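Local coordinates for probable secreted solute-binding lipoprotein (PDB 3I3V), which probably binds a solute outside the cell for uptake by a membrane transporter, as lipid-anchored extracellular solute-binding proteins of its family do, at residues A152-L157 against A218-D223; P164-G169 against D231-Q236. All coordinates share one frame; numbering follows the deposited sequence.

Interaction 1 of 2, residues A152-L157 against A218-D223; sequences AAARKL and AGVFAD
CG of R155 stands anti to the carbonyl carbon (chi1 -81°), and bends at chi2 and at chi3 (106°) then swing the guanidinium from the flank of helix 147-159 to the place where helix 203-217 ends. That end is a Schellman motif: G219 leaves the helix with positive phi, and two bonds run back into the last turn. Within the solute-binding-protein fold, the contact packs the loop after helix 203-217 on helix 147-159. NH2 of R155 donates to A218 O, 3.2 Å away, in a rather bent bond (140° at the hydrogen) with the donor above the carbonyl plane instead of on a lone pair. CA of G219 lies at the guanidinium edge, 4.0 Å from R155 NH2. A CB on G219 would point at the helix and fall 2.5 Å from R155 NH2, a clash with the guanidinium as placed; the positive phi also suits glycine.

One residue back from R155 and one on from G219, the contact turns apolar and buried. A154 points its methyl at the loop, CB 3.9 Å from CA of V220. V220 directs its own CB away, but CG2, anti to the carbonyl carbon, still reaches the methyl while the side chain packs on L150 and I151. R158 of the same helix salt-bridges D223 and bonds G219 O through NE. That carbonyl also faces A154, whose CB stops 3.8 Å from G219 O.

Interaction 2 of 2, residues P164-G169 against D231-Q236; sequences PVTVGG and DSMTTQ
Helix 230-238 lies across the end of strand 163-166; the axes of strand 164-166 and helix 231-236 approach to 8.9 Å, with 137° between their directions. In the mixed sheet of this solute-binding-protein fold, strands 163-166 and 242-246 are parallel neighbours, and the helix covers the pair just before the chain enters the second. The van der Waals packing belongs mainly to M233, a selenomethionine. Its CG is anti to the backbone N, and the chain runs straight until chi3 (91°) bends the terminal methyl. CG lies against the backbone carbonyl of T166, 3.5 Å from its O, SE sits 3.7 Å from V167 CA, and SE also brushes V167 CG2, while T173 and A247 touch this side chain from outside. T166 crosses M233 obliquely, its methyl CG2 3.9 Å from M233 CG.

The polar meeting is between T166 and Q236. T166 points its CB at the helix, and OG1, anti to the backbone N, lies 3.4 Å from M233 CA. The extended Q236 side chain brings NE2 to 2.7 Å from T166 OG1, yet the angle is too poor for a hydrogen bond. An alanine at T166 would remove OG1 and CG2, and would probably loosen the packing against M233 and Q236. Backbone hydrogen bonds join T166 to V244 and Q236 to A242. The chemistry thus implies a joint held by close fit around T166, with its direct polar approach crowded and badly aligned.

From the N terminus the four segments come as 152-157, 164-169, 218-223 and 231-236, so the two contacts cross instead of nesting. Interaction 1 closes a loop of 60 residues when the chain, at the end of helix 203-217, returns to helix 147-159; interaction 2 closes one of 61 when helix 230-238 comes back to the strand that follows helix 147-159. The segments 164-169 and 218-223 also join directly: V165 N and V220 O, and A222 N and V165 O, form probable backbone hydrogen bonds. Strand 163-166 thereby lies between strand 242-246 and the 218-223 loop, and through it helices 147-159 and 230-238 are both fastened to the mixed sheet.

Interaction 1 of 2, residues A152-L157 against A218-D223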
# COMPACT_ATOMS: atom_id res chain seq x y z
N ALA C 152 -72.43 18.42 -4.98
CA ALA C 152 -72.61 19.82 -5.38
C ALA C 152 -72.15 20.03 -6.81
O ALA C 152 -72.74 20.82 -7.55
CB ALA C 152 -71.84 20.75 -4.43
N ALA C 153 -71.09 19.33 -7.21
CA ALA C 153 -70.59 19.46 -8.57
C ALA C 153 -71.58 18.77 -9.51
O ALA C 153 -71.86 19.27 -10.61
CB ALA C 153 -69.22 18.81 -8.68
N ALA C 154 -72.13 17.64 -9.08
CA ALA C 154 -73.09 16.89 -9.89
C ALA C 154 -74.30 17.78 -10.19
O ALA C 154 -74.77 17.83 -11.33
CB ALA C 154 -73.54 15.63 -9.15
N ARG C 155 -74.79 18.47 -9.16
CA ARG C 155 -75.92 19.38 -9.31
C ARG C 155 -75.59 20.46 -10.34
O ARG C 155 -76.32 20.64 -11.32
CB ARG C 155 -76.26 20.03 -7.97
CG ARG C 155 -77.10 19.17 -7.05
CD ARG C 155 -78.46 18.90 -7.69
NE ARG C 155 -78.55 17.53 -8.18
CZ ARG C 155 -79.52 17.07 -8.96
NH1 ARG C 155 -80.51 17.86 -9.35
NH2 ARG C 155 -79.51 15.79 -9.33
N LYS C 156 -74.49 21.17 -10.12
CA LYS C 156 -74.08 22.22 -11.04
C LYS C 156 -73.96 21.70 -12.46
O LYS C 156 -74.46 22.33 -13.40
CB LYS C 156 -72.74 22.82 -10.60
CG LYS C 156 -72.86 23.75 -9.40
CD LYS C 156 -71.54 24.47 -9.15
CE LYS C 156 -71.76 25.87 -8.58
NZ LYS C 156 -72.41 25.85 -7.24
N LEU C 157 -73.32 20.54 -12.62
CA LEU C 157 -73.15 19.92 -13.94
C LEU C 157 -74.48 19.64 -14.63
O LEU C 157 -74.67 19.97 -15.79
CB LEU C 157 -72.35 18.62 -13.81
CG LEU C 157 -70.84 18.74 -13.61
CD1 LEU C 157 -70.29 17.44 -13.04
CD2 LEU C 157 -70.17 19.05 -14.95
N ALA C 218 -78.59 11.30 -4.98
CA ALA C 218 -78.36 12.72 -5.18
C ALA C 218 -78.12 13.04 -6.65
O ALA C 218 -77.93 14.21 -7.02
CB ALA C 218 -77.18 13.17 -4.35
N GLY C 219 -78.11 12.01 -7.49
CA GLY C 219 -77.90 12.19 -8.91
C GLY C 219 -76.45 12.35 -9.34
O GLY C 219 -76.16 13.08 -10.28
N VAL C 220 -75.54 11.67 -8.66
CA VAL C 220 -74.12 11.77 -9.00
C VAL C 220 -73.80 10.99 -10.27
O VAL C 220 -72.83 11.29 -10.96
CB VAL C 220 -73.23 11.28 -7.83
CG1 VAL C 220 -71.79 11.09 -8.30
CG2 VAL C 220 -73.27 12.28 -6.69
N PHE C 221 -74.61 9.99 -10.58
CA PHE C 221 -74.38 9.18 -11.78
C PHE C 221 -75.31 9.63 -12.89
O PHE C 221 -76.35 10.22 -12.63
CB PHE C 221 -74.60 7.70 -11.47
CG PHE C 221 -73.71 7.19 -10.38
CD1 PHE C 221 -72.33 7.16 -10.57
CD2 PHE C 221 -74.23 6.85 -9.15
CE1 PHE C 221 -71.49 6.80 -9.53
CE2 PHE C 221 -73.38 6.49 -8.11
CZ PHE C 221 -72.01 6.47 -8.30
N ALA C 222 -74.92 9.34 -14.13
CA ALA C 222 -75.73 9.70 -15.29
C ALA C 222 -77.11 9.07 -15.18
O ALA C 222 -77.27 8.01 -14.56
CB ALA C 222 -75.05 9.21 -16.58
N ASP C 223 -78.12 9.71 -15.77
CA ASP C 223 -79.46 9.16 -15.72
C ASP C 223 -79.42 7.77 -16.35
O ASP C 223 -78.71 7.55 -17.33
CB ASP C 223 -80.45 10.04 -16.50
CG ASP C 223 -80.71 11.39 -15.83
OD1 ASP C 223 -80.83 11.45 -14.58
OD2 ASP C 223 -80.80 12.41 -16.55

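Interaction 2 of 2, residues P164-G169 against D231-Q236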
# COMPACT_ATOMS: atom_id res chain seq x y z
N PRO C 164 -72.97 14.06 -14.92
CA PRO C 164 -71.86 14.05 -13.95
C PRO C 164 -70.94 12.84 -14.10
O PRO C 164 -70.02 12.87 -14.93
CB PRO C 164 -72.59 14.09 -12.61
CG PRO C 164 -73.85 13.35 -12.89
CD PRO C 164 -74.26 13.89 -14.24
N VAL C 165 -71.15 11.79 -13.31
CA VAL C 165 -70.29 10.60 -13.41
C VAL C 165 -70.93 9.56 -14.33
O VAL C 165 -72.07 9.15 -14.13
CB VAL C 165 -70.02 9.91 -12.03
CG1 VAL C 165 -69.05 8.76 -12.22
CG2 VAL C 165 -69.42 10.90 -11.05
N THR C 166 -70.20 9.13 -15.35
CA THR C 166 -70.72 8.12 -16.25
C THR C 166 -70.07 6.78 -15.90
O THR C 166 -68.87 6.71 -15.61
CB THR C 166 -70.44 8.48 -17.72
OG1 THR C 166 -70.99 7.47 -18.57
CG2 THR C 166 -68.94 8.59 -17.96
N VAL C 167 -70.86 5.72 -15.90
CA VAL C 167 -70.35 4.40 -15.57
C VAL C 167 -71.33 3.34 -16.05
O VAL C 167 -72.54 3.56 -16.07
CB VAL C 167 -70.12 4.26 -14.04
CG1 VAL C 167 -71.44 4.40 -13.30
CG2 VAL C 167 -69.45 2.92 -13.73
N GLY C 168 -70.80 2.18 -16.45
CA GLY C 168 -71.66 1.10 -16.92
C GLY C 168 -72.22 0.31 -15.75
O GLY C 168 -71.61 -0.66 -15.29
N GLY C 169 -73.37 0.73 -15.27
CA GLY C 169 -73.98 0.04 -14.14
C GLY C 169 -74.42 -1.38 -14.41
O GLY C 169 -74.74 -2.11 -13.48
N ASP C 231 -69.11 0.70 -22.96
CA ASP C 231 -69.15 1.43 -24.22
C ASP C 231 -69.90 2.74 -24.05
O ASP C 231 -69.48 3.77 -24.58
CB ASP C 231 -69.82 0.61 -25.32
CG ASP C 231 -69.02 -0.61 -25.69
OD1 ASP C 231 -67.78 -0.49 -25.83
OD2 ASP C 231 -69.63 -1.69 -25.85
N SER C 232 -71.02 2.69 -23.34
CA SER C 232 -71.84 3.88 -23.09
C SER C 232 -70.97 4.88 -22.33
O SER C 232 -70.93 6.06 -22.66
CB SER C 232 -73.05 3.52 -22.22
OG SER C 232 -73.68 2.33 -22.68
N MSE C 233 -70.29 4.38 -21.31
CA MSE C 233 -69.41 5.17 -20.47
C MSE C 233 -68.30 5.83 -21.29
O MSE C 233 -68.13 7.05 -21.27
CB MSE C 233 -68.79 4.26 -19.41
CG MSE C 233 -67.83 4.93 -18.47
SE MSE C 233 -67.12 3.63 -17.22
CE MSE C 233 -65.53 3.09 -18.24
N THR C 234 -67.56 5.00 -22.00
CA THR C 234 -66.46 5.44 -22.85
C THR C 234 -66.93 6.48 -23.88
O THR C 234 -66.22 7.45 -24.15
CB THR C 234 -65.84 4.24 -23.57
OG1 THR C 234 -64.98 3.55 -22.66
CG2 THR C 234 -65.06 4.68 -24.81
N THR C 235 -68.11 6.29 -24.43
CA THR C 235 -68.64 7.23 -25.41
C THR C 235 -69.02 8.55 -24.76
O THR C 235 -68.56 9.60 -25.19
CB THR C 235 -69.88 6.65 -26.15
OG1 THR C 235 -69.45 5.75 -27.18
CG2 THR C 235 -70.70 7.76 -26.77
N GLN C 236 -69.85 8.49 -23.72
CA GLN C 236 -70.30 9.70 -23.02
C GLN C 236 -69.17 10.63 -22.60
O GLN C 236 -69.30 11.85 -22.71
CB GLN C 236 -71.14 9.34 -21.80
CG GLN C 236 -72.53 8.84 -22.16
CD GLN C 236 -73.42 8.63 -20.95
OE1 GLN C 236 -74.57 8.22 -21.08
NE2 GLN C 236 -72.89 8.91 -19.76